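Local coordinates for uncharacterized protein BF1032 (Bacteroides fragilis, PDB 3NRH) that is of unknown function but belongs to the DUF5063 family and forms a predominantly alpha-helical fold that assembles as two subunits, at residues D10-F16 and K52-P57; V19-F23 and I45-L49; V39-L43 and L164-K168; P67-V71 and K124-V129; L87-Y93 and K109-D115. Numbering follows the deposited sequence.

Contact 1 (D10-F16 and K52-P57)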
# COMPACT_ATOMS: atom_id res chain seq x y z
N ASP A 10 16.30 13.14 10.55
CA ASP A 10 15.56 13.41 9.33
C ASP A 10 14.05 13.37 9.58
O ASP A 10 13.55 12.51 10.30
CB ASP A 10 15.94 12.38 8.26
CG ASP A 10 15.40 12.72 6.90
OD1 ASP A 10 15.93 13.64 6.26
OD2 ASP A 10 14.43 12.06 6.46
N LYS A 11 13.33 14.31 8.98
CA LYS A 11 11.88 14.39 9.14
C LYS A 11 11.19 13.11 8.69
O LYS A 11 10.19 12.69 9.27
CB LYS A 11 11.33 15.58 8.34
CG LYS A 11 11.45 15.43 6.83
CD LYS A 11 11.10 16.73 6.11
CE LYS A 11 10.89 16.52 4.62
NZ LYS A 11 12.07 15.90 3.96
N ASN A 12 11.73 12.49 7.64
CA ASN A 12 11.17 11.25 7.11
C ASN A 12 11.46 10.09 8.05
O ASN A 12 10.68 9.14 8.14
CB ASN A 12 11.77 10.97 5.72
CG ASN A 12 11.31 11.98 4.68
OD1 ASN A 12 12.08 12.38 3.81
ND2 ASN A 12 10.05 12.38 4.76
N VAL A 13 12.59 10.16 8.74
CA VAL A 13 12.94 9.10 9.68
C VAL A 13 11.95 9.11 10.85
O VAL A 13 11.44 8.06 11.25
CB VAL A 13 14.38 9.28 10.21
CG1 VAL A 13 14.64 8.30 11.34
CG2 VAL A 13 15.37 9.07 9.08
N ILE A 14 11.67 10.30 11.37
CA ILE A 14 10.73 10.45 12.49
C ILE A 14 9.35 9.88 12.16
O ILE A 14 8.77 9.14 12.96
CB ILE A 14 10.57 11.94 12.87
CG1 ILE A 14 11.94 12.52 13.24
CG2 ILE A 14 9.58 12.08 14.03
CD1 ILE A 14 12.65 11.76 14.34
N GLU A 15 8.82 10.22 11.00
CA GLU A 15 7.50 9.72 10.62
C GLU A 15 7.53 8.21 10.44
O GLU A 15 6.54 7.54 10.72
CB GLU A 15 7.02 10.40 9.33
CG GLU A 15 6.85 11.90 9.48
CD GLU A 15 5.97 12.49 8.40
OE1 GLU A 15 6.18 12.17 7.21
OE2 GLU A 15 5.07 13.29 8.75
N PHE A 16 8.65 7.67 9.97
CA PHE A 16 8.77 6.22 9.80
C PHE A 16 8.74 5.56 11.18
O PHE A 16 8.05 4.56 11.39
CB PHE A 16 10.08 5.86 9.09
CG PHE A 16 10.29 4.38 8.93
CD1 PHE A 16 9.42 3.62 8.14
CD2 PHE A 16 11.34 3.74 9.57
CE1 PHE A 16 9.59 2.24 8.01
CE2 PHE A 16 11.52 2.36 9.45
CZ PHE A 16 10.65 1.61 8.67
N LYS A 52 6.14 5.32 4.12
CA LYS A 52 7.17 5.95 4.95
C LYS A 52 8.54 5.31 4.75
O LYS A 52 9.57 5.99 4.77
CB LYS A 52 6.75 5.91 6.42
CG LYS A 52 5.52 6.75 6.73
CD LYS A 52 5.71 8.20 6.26
CE LYS A 52 4.43 9.01 6.34
NZ LYS A 52 4.59 10.36 5.72
N ALA A 53 8.57 4.00 4.54
CA ALA A 53 9.84 3.31 4.32
C ALA A 53 10.43 3.78 2.99
O ALA A 53 11.63 4.01 2.87
CB ALA A 53 9.63 1.81 4.30
N SER A 54 9.56 3.93 1.99
CA SER A 54 9.98 4.36 0.66
C SER A 54 10.50 5.79 0.64
O SER A 54 11.25 6.17 -0.25
CB SER A 54 8.80 4.26 -0.32
OG SER A 54 8.31 2.93 -0.40
N MSE A 55 10.10 6.58 1.64
CA MSE A 55 10.52 7.98 1.71
C MSE A 55 11.73 8.24 2.59
O MSE A 55 12.16 9.39 2.74
CB MSE A 55 9.35 8.83 2.21
CG MSE A 55 8.19 8.87 1.23
SE MSE A 55 6.69 9.88 1.89
CE MSE A 55 7.36 11.67 1.57
N LEU A 56 12.30 7.18 3.15
CA LEU A 56 13.47 7.31 4.00
C LEU A 56 14.67 7.83 3.23
O LEU A 56 14.78 7.61 2.02
CB LEU A 56 13.82 5.96 4.62
CG LEU A 56 12.87 5.47 5.72
CD1 LEU A 56 13.25 4.07 6.16
CD2 LEU A 56 12.91 6.43 6.89
N PRO A 57 15.57 8.56 3.91
CA PRO A 57 16.75 9.09 3.24
C PRO A 57 17.81 8.00 3.13
O PRO A 57 17.70 6.96 3.78
CB PRO A 57 17.18 10.23 4.15
CG PRO A 57 16.83 9.71 5.51
CD PRO A 57 15.45 9.09 5.28
O HOH W 1 9.36 8.41 5.85

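Contact 2 (V19-F23 and I45-L49)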
# COMPACT_ATOMS: atom_id res chain seq x y z
N VAL A 19 5.07 5.31 12.50
CA VAL A 19 4.23 4.25 11.95
C VAL A 19 4.79 2.87 12.30
O VAL A 19 4.03 1.92 12.50
CB VAL A 19 4.06 4.37 10.41
CG1 VAL A 19 5.41 4.27 9.73
CG2 VAL A 19 3.10 3.29 9.90
N ALA A 20 6.11 2.76 12.37
CA ALA A 20 6.75 1.49 12.71
C ALA A 20 6.31 1.05 14.11
O ALA A 20 5.99 -0.11 14.34
CB ALA A 20 8.27 1.63 12.64
N ALA A 21 6.29 2.00 15.04
CA ALA A 21 5.88 1.70 16.41
C ALA A 21 4.40 1.33 16.45
O ALA A 21 3.99 0.42 17.17
CB ALA A 21 6.16 2.90 17.32
N GLU A 22 3.59 2.05 15.69
CA GLU A 22 2.15 1.77 15.64
C GLU A 22 1.93 0.37 15.09
O GLU A 22 1.06 -0.36 15.56
CB GLU A 22 1.43 2.80 14.76
CG GLU A 22 1.57 4.24 15.25
CD GLU A 22 0.56 4.62 16.31
OE1 GLU A 22 0.38 3.85 17.28
OE2 GLU A 22 -0.06 5.69 16.17
N PHE A 23 2.72 0.00 14.08
CA PHE A 23 2.62 -1.32 13.46
C PHE A 23 2.98 -2.42 14.46
O PHE A 23 2.24 -3.38 14.64
CB PHE A 23 3.57 -1.39 12.25
CG PHE A 23 3.72 -2.78 11.67
CD1 PHE A 23 2.69 -3.37 10.94
CD2 PHE A 23 4.91 -3.49 11.85
CE1 PHE A 23 2.84 -4.64 10.38
CE2 PHE A 23 5.07 -4.77 11.30
CZ PHE A 23 4.03 -5.35 10.56
N ILE A 45 -2.57 0.36 8.10
CA ILE A 45 -1.20 0.52 8.59
C ILE A 45 -0.14 0.11 7.57
O ILE A 45 0.84 0.81 7.38
CB ILE A 45 -0.97 -0.31 9.89
CG1 ILE A 45 -1.89 0.20 11.00
CG2 ILE A 45 0.48 -0.18 10.33
CD1 ILE A 45 -1.81 -0.62 12.27
N LEU A 46 -0.34 -1.02 6.89
CA LEU A 46 0.64 -1.48 5.92
C LEU A 46 0.98 -0.50 4.80
O LEU A 46 2.16 -0.27 4.52
CB LEU A 46 0.22 -2.83 5.32
CG LEU A 46 0.19 -4.01 6.30
CD1 LEU A 46 -0.19 -5.27 5.54
CD2 LEU A 46 1.54 -4.19 6.96
N PRO A 47 -0.03 0.09 4.14
CA PRO A 47 0.33 1.03 3.07
C PRO A 47 1.08 2.25 3.58
O PRO A 47 1.95 2.80 2.89
CB PRO A 47 -1.02 1.38 2.43
CG PRO A 47 -2.00 1.18 3.56
CD PRO A 47 -1.49 -0.08 4.23
N LEU A 48 0.76 2.68 4.80
CA LEU A 48 1.44 3.84 5.37
C LEU A 48 2.88 3.46 5.72
O LEU A 48 3.80 4.25 5.54
CB LEU A 48 0.71 4.33 6.62
CG LEU A 48 1.29 5.59 7.27
CD1 LEU A 48 1.36 6.73 6.26
CD2 LEU A 48 0.44 5.97 8.46
N LEU A 49 3.06 2.24 6.21
CA LEU A 49 4.39 1.76 6.57
C LEU A 49 5.26 1.67 5.31
O LEU A 49 6.43 2.05 5.32
CB LEU A 49 4.30 0.40 7.26
CG LEU A 49 5.59 -0.27 7.74
CD1 LEU A 49 6.28 0.59 8.78
CD2 LEU A 49 5.27 -1.65 8.32

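Contact 3 (V39-L43 and L164-K168)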
# COMPACT_ATOMS: atom_id res chain seq x y z
N VAL A 39 -8.14 -7.16 10.30
CA VAL A 39 -7.98 -7.02 8.86
C VAL A 39 -8.12 -5.58 8.39
O VAL A 39 -7.29 -5.09 7.64
CB VAL A 39 -8.98 -7.92 8.11
CG1 VAL A 39 -8.93 -7.63 6.61
CG2 VAL A 39 -8.65 -9.39 8.36
N ASP A 40 -9.18 -4.91 8.83
CA ASP A 40 -9.42 -3.52 8.42
C ASP A 40 -8.27 -2.59 8.79
O ASP A 40 -7.87 -1.75 7.98
CB ASP A 40 -10.70 -2.97 9.07
CG ASP A 40 -11.95 -3.62 8.52
OD1 ASP A 40 -11.93 -4.08 7.36
OD2 ASP A 40 -12.97 -3.65 9.25
N THR A 41 -7.75 -2.73 10.00
CA THR A 41 -6.66 -1.87 10.46
C THR A 41 -5.32 -2.15 9.80
O THR A 41 -4.57 -1.22 9.48
CB THR A 41 -6.48 -1.97 11.97
OG1 THR A 41 -7.72 -1.68 12.62
CG2 THR A 41 -5.42 -0.98 12.44
N THR A 42 -5.02 -3.43 9.58
CA THR A 42 -3.76 -3.80 8.96
C THR A 42 -3.70 -3.26 7.53
O THR A 42 -2.62 -2.89 7.04
CB THR A 42 -3.57 -5.33 8.94
OG1 THR A 42 -3.68 -5.84 10.28
CG2 THR A 42 -2.18 -5.68 8.40
N LEU A 43 -4.85 -3.19 6.86
CA LEU A 43 -4.89 -2.68 5.50
C LEU A 43 -4.68 -1.17 5.45
O LEU A 43 -4.49 -0.60 4.37
CB LEU A 43 -6.21 -3.06 4.82
CG LEU A 43 -6.28 -4.55 4.44
CD1 LEU A 43 -7.69 -4.93 3.99
CD2 LEU A 43 -5.26 -4.81 3.34
N LEU A 164 -4.48 -9.88 2.38
CA LEU A 164 -5.47 -9.27 3.28
C LEU A 164 -6.58 -8.55 2.53
O LEU A 164 -7.73 -8.55 2.98
CB LEU A 164 -4.78 -8.30 4.25
CG LEU A 164 -3.91 -8.97 5.32
CD1 LEU A 164 -3.14 -7.92 6.09
CD2 LEU A 164 -4.80 -9.78 6.26
N HIS A 165 -6.25 -7.93 1.40
CA HIS A 165 -7.26 -7.24 0.62
C HIS A 165 -8.29 -8.28 0.18
O HIS A 165 -9.50 -8.06 0.29
CB HIS A 165 -6.65 -6.58 -0.63
CG HIS A 165 -7.63 -5.76 -1.42
ND1 HIS A 165 -7.94 -4.45 -1.11
CD2 HIS A 165 -8.37 -6.07 -2.52
CE1 HIS A 165 -8.82 -3.99 -1.98
NE2 HIS A 165 -9.10 -4.95 -2.84
N ASP A 166 -7.81 -9.44 -0.29
CA ASP A 166 -8.70 -10.51 -0.73
C ASP A 166 -9.54 -11.06 0.42
O ASP A 166 -10.69 -11.43 0.24
CB ASP A 166 -7.90 -11.65 -1.36
CG ASP A 166 -7.12 -11.22 -2.58
OD1 ASP A 166 -7.68 -10.48 -3.42
OD2 ASP A 166 -5.94 -11.61 -2.70
N VAL A 167 -8.95 -11.13 1.62
CA VAL A 167 -9.69 -11.63 2.77
C VAL A 167 -10.90 -10.73 3.04
O VAL A 167 -11.99 -11.22 3.32
CB VAL A 167 -8.80 -11.67 4.03
CG1 VAL A 167 -9.66 -11.87 5.28
CG2 VAL A 167 -7.77 -12.79 3.90
N LYS A 168 -10.71 -9.43 2.93
CA LYS A 168 -11.79 -8.49 3.19
C LYS A 168 -12.82 -8.32 2.07
O LYS A 168 -14.02 -8.32 2.33
CB LYS A 168 -11.20 -7.11 3.55
CG LYS A 168 -12.24 -6.02 3.80
CD LYS A 168 -11.58 -4.71 4.21
CE LYS A 168 -12.61 -3.58 4.35
NZ LYS A 168 -13.70 -3.93 5.30

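Contact 4 (P67-V71 and K124-V129)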
# COMPACT_ATOMS: atom_id res chain seq x y z
N PRO A 67 24.08 -3.31 16.64
CA PRO A 67 22.91 -2.84 17.37
C PRO A 67 22.31 -4.01 18.15
O PRO A 67 22.41 -5.16 17.72
CB PRO A 67 21.97 -2.36 16.26
CG PRO A 67 22.90 -2.01 15.14
CD PRO A 67 23.91 -3.12 15.19
N GLU A 68 21.70 -3.72 19.30
CA GLU A 68 21.07 -4.78 20.09
C GLU A 68 19.90 -5.34 19.29
O GLU A 68 19.31 -4.63 18.48
CB GLU A 68 20.53 -4.22 21.42
CG GLU A 68 21.56 -4.09 22.54
CD GLU A 68 20.95 -3.57 23.83
OE1 GLU A 68 19.91 -4.12 24.26
OE2 GLU A 68 21.51 -2.62 24.42
N THR A 69 19.59 -6.61 19.51
CA THR A 69 18.48 -7.24 18.82
C THR A 69 17.37 -7.47 19.84
O THR A 69 17.64 -7.61 21.04
CB THR A 69 18.90 -8.60 18.22
OG1 THR A 69 19.90 -8.39 17.21
CG2 THR A 69 17.71 -9.31 17.59
N TYR A 70 16.13 -7.47 19.39
CA TYR A 70 15.01 -7.68 20.29
C TYR A 70 14.33 -9.02 20.06
O TYR A 70 14.14 -9.80 20.99
CB TYR A 70 13.96 -6.57 20.14
CG TYR A 70 12.74 -6.80 21.01
CD1 TYR A 70 12.66 -6.27 22.30
CD2 TYR A 70 11.67 -7.58 20.56
CE1 TYR A 70 11.56 -6.51 23.12
CE2 TYR A 70 10.57 -7.83 21.37
CZ TYR A 70 10.51 -7.29 22.64
OH TYR A 70 9.39 -7.52 23.43
N VAL A 71 13.95 -9.26 18.81
CA VAL A 71 13.23 -10.48 18.45
C VAL A 71 13.99 -11.79 18.61
O VAL A 71 15.01 -12.02 17.96
CB VAL A 71 12.68 -10.38 17.01
CG1 VAL A 71 11.89 -11.63 16.66
CG2 VAL A 71 11.80 -9.15 16.87
N LYS A 124 10.53 -4.30 14.46
CA LYS A 124 10.69 -4.29 15.92
C LYS A 124 12.15 -4.14 16.35
O LYS A 124 12.45 -3.41 17.30
CB LYS A 124 10.10 -5.57 16.52
CG LYS A 124 10.18 -5.66 18.05
CD LYS A 124 9.34 -4.58 18.72
CE LYS A 124 9.34 -4.75 20.24
NZ LYS A 124 8.43 -3.78 20.92
N ASP A 125 13.05 -4.84 15.67
CA ASP A 125 14.47 -4.75 16.02
C ASP A 125 14.95 -3.32 15.86
O ASP A 125 15.73 -2.81 16.67
CB ASP A 125 15.32 -5.69 15.15
CG ASP A 125 15.25 -7.14 15.61
OD1 ASP A 125 14.72 -7.40 16.71
OD2 ASP A 125 15.74 -8.02 14.87
N PHE A 126 14.47 -2.67 14.80
CA PHE A 126 14.84 -1.29 14.52
C PHE A 126 14.35 -0.29 15.57
O PHE A 126 15.14 0.46 16.14
CB PHE A 126 14.32 -0.88 13.14
CG PHE A 126 14.31 0.61 12.93
CD1 PHE A 126 15.50 1.33 12.95
CD2 PHE A 126 13.11 1.29 12.75
CE1 PHE A 126 15.49 2.72 12.80
CE2 PHE A 126 13.09 2.68 12.60
CZ PHE A 126 14.28 3.39 12.63
N ILE A 127 13.04 -0.27 15.84
CA ILE A 127 12.51 0.70 16.80
C ILE A 127 12.98 0.49 18.24
O ILE A 127 13.08 1.45 19.00
CB ILE A 127 10.97 0.77 16.77
CG1 ILE A 127 10.36 -0.58 17.13
CG2 ILE A 127 10.52 1.25 15.39
CD1 ILE A 127 8.84 -0.55 17.25
N PHE A 128 13.26 -0.76 18.60
CA PHE A 128 13.75 -1.03 19.95
C PHE A 128 15.08 -0.30 20.14
O PHE A 128 15.26 0.48 21.08
CB PHE A 128 13.96 -2.53 20.17
CG PHE A 128 14.63 -2.86 21.47
CD1 PHE A 128 14.11 -2.40 22.68
CD2 PHE A 128 15.79 -3.63 21.50
CE1 PHE A 128 14.74 -2.70 23.89
CE2 PHE A 128 16.43 -3.94 22.70
CZ PHE A 128 15.90 -3.47 23.90
N VAL A 129 16.00 -0.54 19.21
CA VAL A 129 17.32 0.07 19.25
C VAL A 129 17.25 1.59 19.15
O VAL A 129 17.96 2.30 19.84
CB VAL A 129 18.21 -0.45 18.10
CG1 VAL A 129 19.54 0.30 18.08
CG2 VAL A 129 18.45 -1.93 18.27
O HOH W 2 18.05 -4.07 15.98
O HOH W 3 16.62 -4.79 18.30
O HOH W 4 15.76 -10.60 15.56

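Contact 5 (L87-Y93 and K109-D115)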
# COMPACT_ATOMS: atom_id res chain seq x y z
N LEU A 87 -6.54 -15.09 12.24
CA LEU A 87 -6.92 -15.28 10.84
C LEU A 87 -7.60 -16.62 10.55
O LEU A 87 -8.43 -16.71 9.66
CB LEU A 87 -5.68 -15.11 9.94
CG LEU A 87 -5.20 -13.67 9.77
CD1 LEU A 87 -3.85 -13.67 9.08
CD2 LEU A 87 -6.23 -12.89 8.95
N ALA A 88 -7.24 -17.66 11.30
CA ALA A 88 -7.81 -19.00 11.13
C ALA A 88 -7.63 -19.48 9.69
O ALA A 88 -6.55 -19.36 9.14
CB ALA A 88 -9.28 -18.99 11.51
N GLU A 89 -8.68 -20.02 9.09
CA GLU A 89 -8.61 -20.48 7.69
C GLU A 89 -8.20 -19.39 6.68
O GLU A 89 -7.82 -19.70 5.56
CB GLU A 89 -9.94 -21.14 7.27
CG GLU A 89 -11.12 -20.98 8.24
CD GLU A 89 -11.86 -19.65 8.10
OE1 GLU A 89 -12.19 -19.26 6.96
OE2 GLU A 89 -12.11 -19.01 9.15
N LYS A 90 -8.29 -18.13 7.10
CA LYS A 90 -7.93 -16.96 6.27
C LYS A 90 -6.43 -16.73 6.16
O LYS A 90 -5.95 -15.93 5.35
CB LYS A 90 -8.50 -15.68 6.88
CG LYS A 90 -9.51 -14.96 6.07
CD LYS A 90 -10.81 -15.73 6.11
CE LYS A 90 -11.28 -16.28 4.77
NZ LYS A 90 -12.77 -16.35 4.88
N ASP A 91 -5.69 -17.39 7.04
CA ASP A 91 -4.26 -17.21 7.07
C ASP A 91 -3.53 -17.68 5.82
O ASP A 91 -2.55 -17.07 5.39
CB ASP A 91 -3.69 -17.91 8.30
CG ASP A 91 -2.33 -17.40 8.66
OD1 ASP A 91 -2.12 -16.17 8.50
OD2 ASP A 91 -1.49 -18.20 9.10
N ASP A 92 -4.02 -18.77 5.24
CA ASP A 92 -3.40 -19.33 4.07
C ASP A 92 -3.87 -18.72 2.76
O ASP A 92 -5.05 -18.42 2.58
CB ASP A 92 -3.63 -20.85 4.04
CG ASP A 92 -2.98 -21.56 5.21
OD1 ASP A 92 -3.39 -21.30 6.37
OD2 ASP A 92 -2.06 -22.36 4.98
N TYR A 93 -2.93 -18.52 1.85
CA TYR A 93 -3.25 -17.98 0.54
C TYR A 93 -2.25 -18.50 -0.48
O TYR A 93 -1.09 -18.76 -0.15
CB TYR A 93 -3.24 -16.45 0.54
CG TYR A 93 -1.89 -15.80 0.71
CD1 TYR A 93 -1.32 -15.66 1.98
CD2 TYR A 93 -1.20 -15.28 -0.39
CE1 TYR A 93 -0.10 -15.01 2.14
CE2 TYR A 93 0.02 -14.63 -0.23
CZ TYR A 93 0.56 -14.49 1.04
OH TYR A 93 1.75 -13.82 1.20
N LYS A 109 2.08 -21.97 -1.51
CA LYS A 109 1.28 -21.71 -0.32
C LYS A 109 2.03 -20.86 0.69
O LYS A 109 3.15 -21.17 1.09
CB LYS A 109 0.84 -23.03 0.33
CG LYS A 109 -0.34 -23.69 -0.37
CD LYS A 109 -0.82 -24.94 0.36
CE LYS A 109 0.12 -26.11 0.16
NZ LYS A 109 0.18 -26.53 -1.27
N LYS A 110 1.39 -19.76 1.10
CA LYS A 110 1.97 -18.84 2.06
C LYS A 110 0.98 -18.57 3.19
O LYS A 110 -0.20 -18.89 3.07
CB LYS A 110 2.32 -17.51 1.38
CG LYS A 110 3.55 -17.56 0.48
CD LYS A 110 4.82 -17.69 1.29
CE LYS A 110 6.06 -17.59 0.42
NZ LYS A 110 7.32 -17.68 1.23
N ASN A 111 1.47 -17.99 4.27
CA ASN A 111 0.63 -17.66 5.41
C ASN A 111 0.83 -16.20 5.78
O ASN A 111 1.96 -15.74 5.95
CB ASN A 111 0.98 -18.54 6.61
CG ASN A 111 0.54 -19.98 6.42
OD1 ASN A 111 -0.66 -20.27 6.34
ND2 ASN A 111 1.50 -20.88 6.34
N ILE A 112 -0.27 -15.47 5.90
CA ILE A 112 -0.21 -14.06 6.27
C ILE A 112 0.51 -13.91 7.61
O ILE A 112 1.34 -13.02 7.79
CB ILE A 112 -1.62 -13.46 6.39
CG1 ILE A 112 -2.32 -13.50 5.02
CG2 ILE A 112 -1.54 -12.02 6.90
CD1 ILE A 112 -3.80 -13.10 5.07
N SER A 113 0.20 -14.79 8.56
CA SER A 113 0.82 -14.72 9.88
C SER A 113 2.34 -14.76 9.82
O SER A 113 3.01 -14.03 10.56
CB SER A 113 0.29 -15.86 10.76
OG SER A 113 0.58 -17.12 10.18
N GLU A 114 2.90 -15.59 8.95
CA GLU A 114 4.34 -15.69 8.83
C GLU A 114 4.92 -14.43 8.20
O GLU A 114 5.96 -13.94 8.63
CB GLU A 114 4.74 -16.92 8.00
CG GLU A 114 6.21 -17.27 8.13
CD GLU A 114 6.58 -18.52 7.36
OE1 GLU A 114 5.83 -19.51 7.43
OE2 GLU A 114 7.64 -18.52 6.69
N ASP A 115 4.24 -13.91 7.17
CA ASP A 115 4.69 -12.68 6.52
C ASP A 115 4.74 -11.54 7.53
O ASP A 115 5.73 -10.81 7.61
CB ASP A 115 3.74 -12.27 5.39
CG ASP A 115 3.83 -13.17 4.17
OD1 ASP A 115 4.96 -13.38 3.67
OD2 ASP A 115 2.78 -13.64 3.70

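Contact 1 (D10-F16 and K52-P57)
In this predominantly alpha-helical bundle the first turns of helix 11-28 lie against the end of helix 35-54 and the residues that follow it. Bumps and hollows alternate along the seam. The Phe16 ring fills a hollow formed by Lys52, Ala53 and Leu56: its CE1 lies 3.7 Å from Ala53 CB, and Leu56 CD1 sits over the ring face in a CH-pi contact, 4.0 Å from the centroid. The other methyl of Leu56, CD2, presses into the groove between Val13 and Phe16, 3.6 Å from Phe16 CB and 4.2 Å from Val13 CG2. Pro57 continues the ridge, its CD 3.8 Å from Val13 CG2, close to Asp10, which N-caps the helix by accepting from Asn12 N. Val13 also packs on Leu142 of helix 135-169. Toward solvent, Glu15 OE1 and Lys52 NZ form a 2.8 Å salt bridge. Between the backbones a single water donates to Asn12 O and Lys52 O, 2.7 Å from each.

Contact 2 (V19-F23 and I45-L49)
Residues 19-23 and 45-49 are single turns of two helices that run nearly antiparallel, their short axes 9.8 Å apart at closest approach and 150° between their N-to-C directions. Val19 lies across from Leu49 with CA atoms 5.9 Å apart, and Phe23 across from Ile45 at 6.5 Å, so the two facing pairs are one helical turn apart. Pro47 has no amide hydrogen to give to the turn before, and helix 45-49 is kinked there. Val19 points into the other helix: its CG2 lies 3.9 Å from Leu48 CG, and its CG1 is 3.9 Å from Leu49 CD1. This is the antiparallel pairing of helices 11-28 and 35-54, a helical hairpin within the bundle, and its contacts across the two turns are apolar. Phe23 fills the other end. Leu49 CD2 stands over its ring face, 4.0 Å from the centroid, in a CH-pi contact, while Ile45 CG2 lies at the ring edge and 3.8 Å from Phe23 CB. Leu46 CD2 approaches Phe23 CE1 to 3.7 Å, and Leu46 also packs on Leu157, Met161 and Leu164 of helix 135-169. Ala20, whose CB is 4.5 Å from Leu49 CD1, touches Ile123 and Ile127 of helix 112-131. Pro47 and Leu48 pack on Tyr50 and Leu51, respectively, of the second subunit.

Contact 3 (V39-L43 and L164-K168)
Leu164 opens the segment by pointing into helix 35-54, where its CD1 meets Thr42 CG2 at 3.4 Å, its CB touches Leu43 CD2 at 3.6 Å and its carbonyl O lies 3.9 Å from Val39 CG1. His165 turns its CA-to-CB bond away; only its backbone side approaches, with N 3.8 Å from Leu43 CD2, while its ring hydrogen-bonds to Tyr50 and Gly150 of the second subunit. Asp166 also faces that subunit, bonding to its Gln155. Val167 returns to the interface, its CG1 4.1 Å from Val39 CG2. Lys168 closes the segment in two ways: its aliphatic chain covers the apolar residues, with CB 3.8 Å from Val39 CG1 and CD 3.9 Å from Leu43 CD1, and, extended through chi3, it turns at the last bond (chi4 p) to bring NZ to Asp40 OD1, a 2.7 Å salt bridge. With axes 9.8 Å apart and directions 142° from each other, this is a roughly antiparallel helix pair of an alpha-helical bundle, with the dimer contact alongside.

Contact 4 (P67-V71 and K124-V129)
Asp125 OD1 accepts two consecutive backbone amides, Tyr70 N at 3.0 Å and Val71 N at 2.9 Å, and so fastens the loop between helices 35-54 and 73-87 onto helix 112-131 of the bundle. The other carboxylate oxygen, OD2, takes a water that also donates to Val71 O. Two further waters, each with more acceptors than protons, lie near Glu68 O and Asp125 O, one bonded only weakly to the latter. Beyond these bonds, Tyr70 rests on Lys124: Lys124 CE sits 3.6 Å from the ring centroid in a CH-pi contact, and Lys124 NZ lies 4.7 Å from that centroid, a cation-pi contact, while also forming a salt bridge with Glu28 of helix 11-28. The edge of Tyr70 points toward the face of Phe128, an edge-to-face pair with centroids 5.4 Å apart and planes at 62°. Val71 CG2 packs on Lys124 CB at 4.0 Å. At the opposite end of the loop segment, Pro67 CB lies 4.0 Å from Val129 CG1.

Contact 5 (L87-Y93 and K109-D115)
A short antiparallel strand pairing, extended by backbone and side-chain bonds to the start of a helix, joins residues 87-93 to 109-115 at one end of the molecule, between the end of helix 73-87 and the start of helix 112-131. Tyr93 and Lys110 form a hydrogen-bonded pair: Tyr93 N reaches Lys110 O and Lys110 N reaches Tyr93 O, both at 3.0 Å. Asp92 and Asn111 follow as a non-hydrogen-bonded pair with CA atoms 4.6 Å apart. Strands 92-94 and 109-111 form a beta-hairpin, its connection largely unmodelled, the small sheet of this otherwise helical fold. Just before the first strand, Asp91 binds the first turn of helix 112-131. Its carbonyl O accepts from Ile112 N at 2.8 Å, OD1 from Ser113 N at 2.7 Å, and OD2 from Ser113 OG at 2.6 Å, so amides at the helix start are met from across the chain. Tyr93 reaches over the same turn, donating its OH to Asp115 OD2 at 2.7 Å, while Lys110 CB covers its ring face in a CH-pi contact, 3.8 Å from the centroid. Leu87 CD1 touches Ile112 CB at 3.5 Å, and Ile112 continues onto Thr160 and Leu164 of helix 135-169.

From the N terminus, helix 11-28 meets helix 35-54 twice: contact 1 closes the wider loop between them, and contact 2 is nested inside it, touching contact 1 through Phe16 on Leu49. Contact 3 starts within that hairpin but closes far later, on helix 135-169, so it crosses both. The loop it spans encloses contacts 4 and 5. Contact 4 opens after the hairpin and closes on helix 112-131; contact 5 is nested inside it and joins the end of helix 73-87 to the start of helix 112-131. Helix 112-131 thus carries contact 5 near its start and contact 4 further along. Contacts 3 and 5 touch through Leu164 and Ile112, whereas contact 4 meets contacts 1 and 2 at Phe126 and Ile127.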